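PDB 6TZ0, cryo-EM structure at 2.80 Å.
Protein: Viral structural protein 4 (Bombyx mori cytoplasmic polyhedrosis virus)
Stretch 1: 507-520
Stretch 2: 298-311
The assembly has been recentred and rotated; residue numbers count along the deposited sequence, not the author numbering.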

# COMPACT_ATOMS: atom_id res chain seq x y z
N LEU B 507 22.01 -20.98 -10.75
CA LEU B 507 23.37 -21.46 -10.92
C LEU B 507 23.75 -21.52 -12.39
O LEU B 507 22.98 -22.00 -13.23
CB LEU B 507 23.51 -22.84 -10.27
CG LEU B 507 24.78 -23.68 -10.28
CD1 LEU B 507 24.92 -24.44 -9.01
CD2 LEU B 507 24.63 -24.70 -11.37
N ARG B 508 24.95 -21.02 -12.70
CA ARG B 508 25.56 -21.19 -14.01
C ARG B 508 26.90 -21.87 -13.84
O ARG B 508 27.62 -21.61 -12.87
CB ARG B 508 25.77 -19.85 -14.72
CG ARG B 508 24.53 -19.04 -14.98
CD ARG B 508 23.62 -19.66 -16.01
NE ARG B 508 22.46 -18.81 -16.27
CZ ARG B 508 22.39 -17.95 -17.28
NH1 ARG B 508 23.38 -17.87 -18.14
NH2 ARG B 508 21.31 -17.20 -17.44
N THR B 509 27.25 -22.76 -14.77
CA THR B 509 28.53 -23.46 -14.75
C THR B 509 29.23 -23.29 -16.09
O THR B 509 28.78 -22.57 -16.98
CB THR B 509 28.35 -24.95 -14.46
OG1 THR B 509 27.47 -25.53 -15.42
CG2 THR B 509 27.82 -25.17 -13.07
N ILE B 510 30.37 -23.97 -16.22
CA ILE B 510 31.08 -24.03 -17.49
C ILE B 510 30.58 -25.21 -18.31
O ILE B 510 31.32 -26.16 -18.60
CB ILE B 510 32.60 -24.12 -17.22
CG1 ILE B 510 32.89 -25.16 -16.14
CG2 ILE B 510 33.13 -22.80 -16.75
CD1 ILE B 510 34.20 -25.79 -16.33
N ASN B 511 29.37 -25.11 -18.82
CA ASN B 511 28.80 -26.25 -19.52
C ASN B 511 27.85 -25.74 -20.58
O ASN B 511 26.90 -25.03 -20.28
CB ASN B 511 28.07 -27.21 -18.57
CG ASN B 511 29.01 -28.08 -17.78
OD1 ASN B 511 29.08 -27.99 -16.56
ND2 ASN B 511 29.75 -28.93 -18.47
N ASP B 512 28.13 -26.11 -21.82
CA ASP B 512 27.16 -25.91 -22.89
C ASP B 512 26.14 -27.01 -22.70
O ASP B 512 26.40 -28.17 -23.00
CB ASP B 512 27.85 -25.96 -24.24
CG ASP B 512 27.05 -25.29 -25.32
OD1 ASP B 512 26.94 -24.06 -25.27
OD2 ASP B 512 26.55 -25.98 -26.23
N THR B 513 24.98 -26.64 -22.13
CA THR B 513 24.00 -27.62 -21.69
C THR B 513 23.39 -28.38 -22.86
O THR B 513 23.16 -29.59 -22.77
CB THR B 513 22.90 -26.92 -20.89
OG1 THR B 513 22.31 -25.90 -21.69
CG2 THR B 513 23.48 -26.31 -19.63
N THR B 514 23.18 -27.70 -23.98
CA THR B 514 22.69 -28.36 -25.18
C THR B 514 23.75 -29.22 -25.86
O THR B 514 23.40 -30.02 -26.72
CB THR B 514 22.15 -27.31 -26.15
OG1 THR B 514 21.59 -27.96 -27.29
CG2 THR B 514 23.25 -26.39 -26.60
N GLN B 515 25.02 -29.07 -25.49
CA GLN B 515 26.08 -29.93 -26.00
C GLN B 515 26.36 -31.08 -25.06
O GLN B 515 26.73 -32.17 -25.51
CB GLN B 515 27.36 -29.11 -26.21
CG GLN B 515 28.47 -29.80 -26.96
CD GLN B 515 28.11 -30.06 -28.40
OE1 GLN B 515 27.47 -29.23 -29.04
NE2 GLN B 515 28.54 -31.20 -28.93
N ALA B 516 26.19 -30.86 -23.76
CA ALA B 516 26.23 -31.95 -22.80
C ALA B 516 25.06 -32.90 -22.99
O ALA B 516 25.21 -34.11 -22.77
CB ALA B 516 26.23 -31.40 -21.38
N MET B 517 23.90 -32.39 -23.41
CA MET B 517 22.77 -33.28 -23.61
C MET B 517 22.86 -34.09 -24.90
O MET B 517 22.37 -35.22 -24.94
CB MET B 517 21.46 -32.51 -23.57
CG MET B 517 21.09 -32.08 -22.17
SD MET B 517 21.08 -33.57 -21.17
CE MET B 517 20.75 -32.93 -19.55
N ARG B 518 23.47 -33.55 -25.95
CA ARG B 518 23.59 -34.33 -27.17
C ARG B 518 24.77 -35.28 -27.16
O ARG B 518 24.90 -36.10 -28.07
CB ARG B 518 23.69 -33.43 -28.40
CG ARG B 518 24.92 -32.57 -28.48
CD ARG B 518 25.05 -31.99 -29.88
NE ARG B 518 23.92 -31.14 -30.25
CZ ARG B 518 23.90 -29.82 -30.11
NH1 ARG B 518 24.95 -29.19 -29.62
NH2 ARG B 518 22.83 -29.14 -30.48
N ASP B 519 25.64 -35.19 -26.15
CA ASP B 519 26.81 -36.06 -26.05
C ASP B 519 26.65 -37.10 -24.95
O ASP B 519 27.62 -37.42 -24.26
CB ASP B 519 28.07 -35.24 -25.82
CG ASP B 519 28.42 -34.38 -27.01
OD1 ASP B 519 28.04 -34.75 -28.13
OD2 ASP B 519 29.09 -33.34 -26.82
N ARG B 520 25.45 -37.63 -24.76
CA ARG B 520 25.21 -38.63 -23.73
C ARG B 520 24.16 -39.62 -24.23
O ARG B 520 23.57 -39.45 -25.30
CB ARG B 520 24.83 -37.96 -22.41
CG ARG B 520 23.62 -37.03 -22.45
CD ARG B 520 22.32 -37.69 -22.05
NE ARG B 520 22.40 -38.33 -20.74
CZ ARG B 520 22.31 -37.70 -19.57
NH1 ARG B 520 22.40 -38.39 -18.44
NH2 ARG B 520 22.12 -36.39 -19.53
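Stretch 2, residues 298-311: VITDAIPSGISARS

Stretch 2 (298-311) lies along stretch 1 (507-520) in the same chain of viral structural protein 4, the two segments meeting across a sequence separation of at least 203 residues. Stretch 2 enters as the end of a strand, V298 and I299, and continues as loop, with a cis peptide bond before P304 and a type I turn from S308 to S311. Stretch 1 comes in extended, passes through a loop and turns into a helix that starts at T513. The two chains run in the same general sense along the contact: I510 lies nearest I299 (CA to CA 5.8 Å), D512 nearest I307 (CA to CA 6.0 Å) and Q515 nearest S308 (CA to CA 6.5 Å). Between the first and second of these pairs stretch 2 spends eight residues and stretch 1 only two, so T300 to A302 swing out of reach before I303 comes back to R508 and P304 to D512. Together the stretches bury 509 Å², without a single hydrogen bond between them; the fit rests on packing and one long salt bridge.

D512 gives the most surface, 77 Å². It occupies the N-cap position, and its backbone O accepts from the N of Q515 (3.0 Å) and the N of A516 (2.8 Å) as the first turn of helix forms. Its CA-to-CB bond points toward stretch 2, and with chi1 t the carboxylate reaches P304 and S305: OD1 lies 3.3 Å from P304 CB and 2.9 Å from S305 O. The latter is a close approach of two acceptors, not a bond, and S305 O is already engaged by I307 N at 2.7 Å within its own loop. On the way out, D512 CB packs 3.6 Å from I307 O.

I510, covering 69 Å², supplies the apolar end of the contact. Its CB is directed sideways, yet CG2 rests 3.7 Å from I299 CG1 and 3.8 Å from V298 N, so a methyl group of the loop sits against the last strand residues of stretch 2. I299 points toward stretch 1 and meets it there. Farther back, R508 NH1 approaches I303 CD1 at 4.0 Å, an oblique contact with the guanidinium.

Q515, with 44 Å² covered, carries the contact onto the helix. Its CG lies 3.7 Å from S308 CB and 3.8 Å from I307 O; the amide is hydrogen-bonded within stretch 1 (OE1 accepts from R518 NH1 at 2.6 Å and NE2 donates to D519 OD2 at 3.1 Å), and its NE2 also comes within 3.9 Å of R310 NH2. R310, in the turn of stretch 2, closes this end. Its CB is directed sideways but the guanidinium comes nearer, with D519 OD1 at the guanidinium edge, near its plane, 3.9 Å from R310 NH1, in a long salt bridge. The turn itself is tied by S308 N to S311 OG at 3.2 Å.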

# COMPACT_ATOMS: atom_id res chain seq x y z
N VAL B 298 34.79 -19.83 -14.99
CA VAL B 298 33.69 -19.08 -15.59
C VAL B 298 34.04 -18.84 -17.06
O VAL B 298 35.10 -18.28 -17.36
CB VAL B 298 33.43 -17.73 -14.90
CG1 VAL B 298 32.41 -16.93 -15.67
CG2 VAL B 298 32.92 -17.91 -13.49
N ILE B 299 33.17 -19.25 -17.97
CA ILE B 299 33.36 -19.00 -19.39
C ILE B 299 32.92 -17.58 -19.72
O ILE B 299 31.81 -17.16 -19.37
CB ILE B 299 32.61 -20.04 -20.23
CG1 ILE B 299 33.33 -21.37 -20.14
CG2 ILE B 299 32.47 -19.60 -21.67
CD1 ILE B 299 32.57 -22.51 -20.71
N THR B 300 33.79 -16.83 -20.39
CA THR B 300 33.57 -15.42 -20.66
C THR B 300 32.96 -15.16 -22.04
O THR B 300 33.13 -14.07 -22.59
CB THR B 300 34.89 -14.66 -20.54
OG1 THR B 300 35.81 -15.14 -21.52
CG2 THR B 300 35.50 -14.89 -19.17
N ASP B 301 32.26 -16.13 -22.60
CA ASP B 301 31.67 -16.01 -23.92
C ASP B 301 30.15 -16.02 -23.84
O ASP B 301 29.56 -16.30 -22.79
CB ASP B 301 32.15 -17.14 -24.83
CG ASP B 301 33.60 -17.01 -25.20
OD1 ASP B 301 34.11 -15.88 -25.24
OD2 ASP B 301 34.23 -18.05 -25.46
N ALA B 302 29.53 -15.72 -24.97
CA ALA B 302 28.08 -15.73 -25.04
C ALA B 302 27.56 -17.16 -25.04
O ALA B 302 28.24 -18.10 -25.43
CB ALA B 302 27.60 -15.01 -26.30
N ILE B 303 26.32 -17.32 -24.58
CA ILE B 303 25.68 -18.62 -24.62
C ILE B 303 24.90 -18.74 -25.93
O ILE B 303 24.21 -17.79 -26.33
CB ILE B 303 24.80 -18.86 -23.38
CG1 ILE B 303 23.82 -17.71 -23.16
CG2 ILE B 303 25.66 -19.00 -22.15
CD1 ILE B 303 22.81 -17.98 -22.07
N PRO B 304 25.02 -19.85 -26.66
CA PRO B 304 25.84 -21.03 -26.38
C PRO B 304 27.31 -20.88 -26.77
O PRO B 304 27.64 -20.48 -27.87
CB PRO B 304 25.18 -22.12 -27.22
CG PRO B 304 24.57 -21.40 -28.35
CD PRO B 304 24.14 -20.07 -27.82
N SER B 305 28.20 -21.19 -25.83
CA SER B 305 29.62 -21.30 -26.11
C SER B 305 29.95 -22.77 -26.30
O SER B 305 29.79 -23.57 -25.38
CB SER B 305 30.45 -20.73 -24.96
OG SER B 305 30.31 -21.55 -23.82
N GLY B 306 30.45 -23.13 -27.48
CA GLY B 306 30.56 -24.53 -27.84
C GLY B 306 31.68 -25.32 -27.19
O GLY B 306 32.40 -26.05 -27.87
N ILE B 307 31.83 -25.19 -25.87
CA ILE B 307 32.74 -26.05 -25.13
C ILE B 307 32.12 -27.45 -25.05
O ILE B 307 30.89 -27.61 -25.05
CB ILE B 307 33.02 -25.44 -23.74
CG1 ILE B 307 34.25 -26.06 -23.07
CG2 ILE B 307 31.82 -25.52 -22.81
CD1 ILE B 307 35.52 -25.63 -23.69
N SER B 308 32.97 -28.47 -25.04
CA SER B 308 32.49 -29.84 -25.06
C SER B 308 33.55 -30.74 -24.45
O SER B 308 34.61 -30.27 -24.03
CB SER B 308 32.13 -30.29 -26.48
OG SER B 308 33.28 -30.35 -27.30
N ALA B 309 33.26 -32.04 -24.40
CA ALA B 309 34.20 -33.00 -23.86
C ALA B 309 35.39 -33.23 -24.77
O ALA B 309 36.38 -33.82 -24.33
CB ALA B 309 33.49 -34.33 -23.58
N ARG B 310 35.32 -32.78 -26.02
CA ARG B 310 36.39 -32.95 -26.99
C ARG B 310 37.30 -31.73 -27.06
O ARG B 310 38.14 -31.65 -27.96
CB ARG B 310 35.80 -33.23 -28.37
CG ARG B 310 35.02 -34.52 -28.42
CD ARG B 310 34.56 -34.82 -29.83
NE ARG B 310 33.67 -33.78 -30.35
CZ ARG B 310 32.36 -33.74 -30.14
NH1 ARG B 310 31.77 -34.68 -29.42
NH2 ARG B 310 31.64 -32.76 -30.65
N SER B 311 37.16 -30.79 -26.14
CA SER B 311 37.96 -29.58 -26.15
C SER B 311 39.34 -29.83 -25.58
O SER B 311 39.50 -30.55 -24.60
CB SER B 311 37.27 -28.49 -25.34
OG SER B 311 36.03 -28.14 -25.94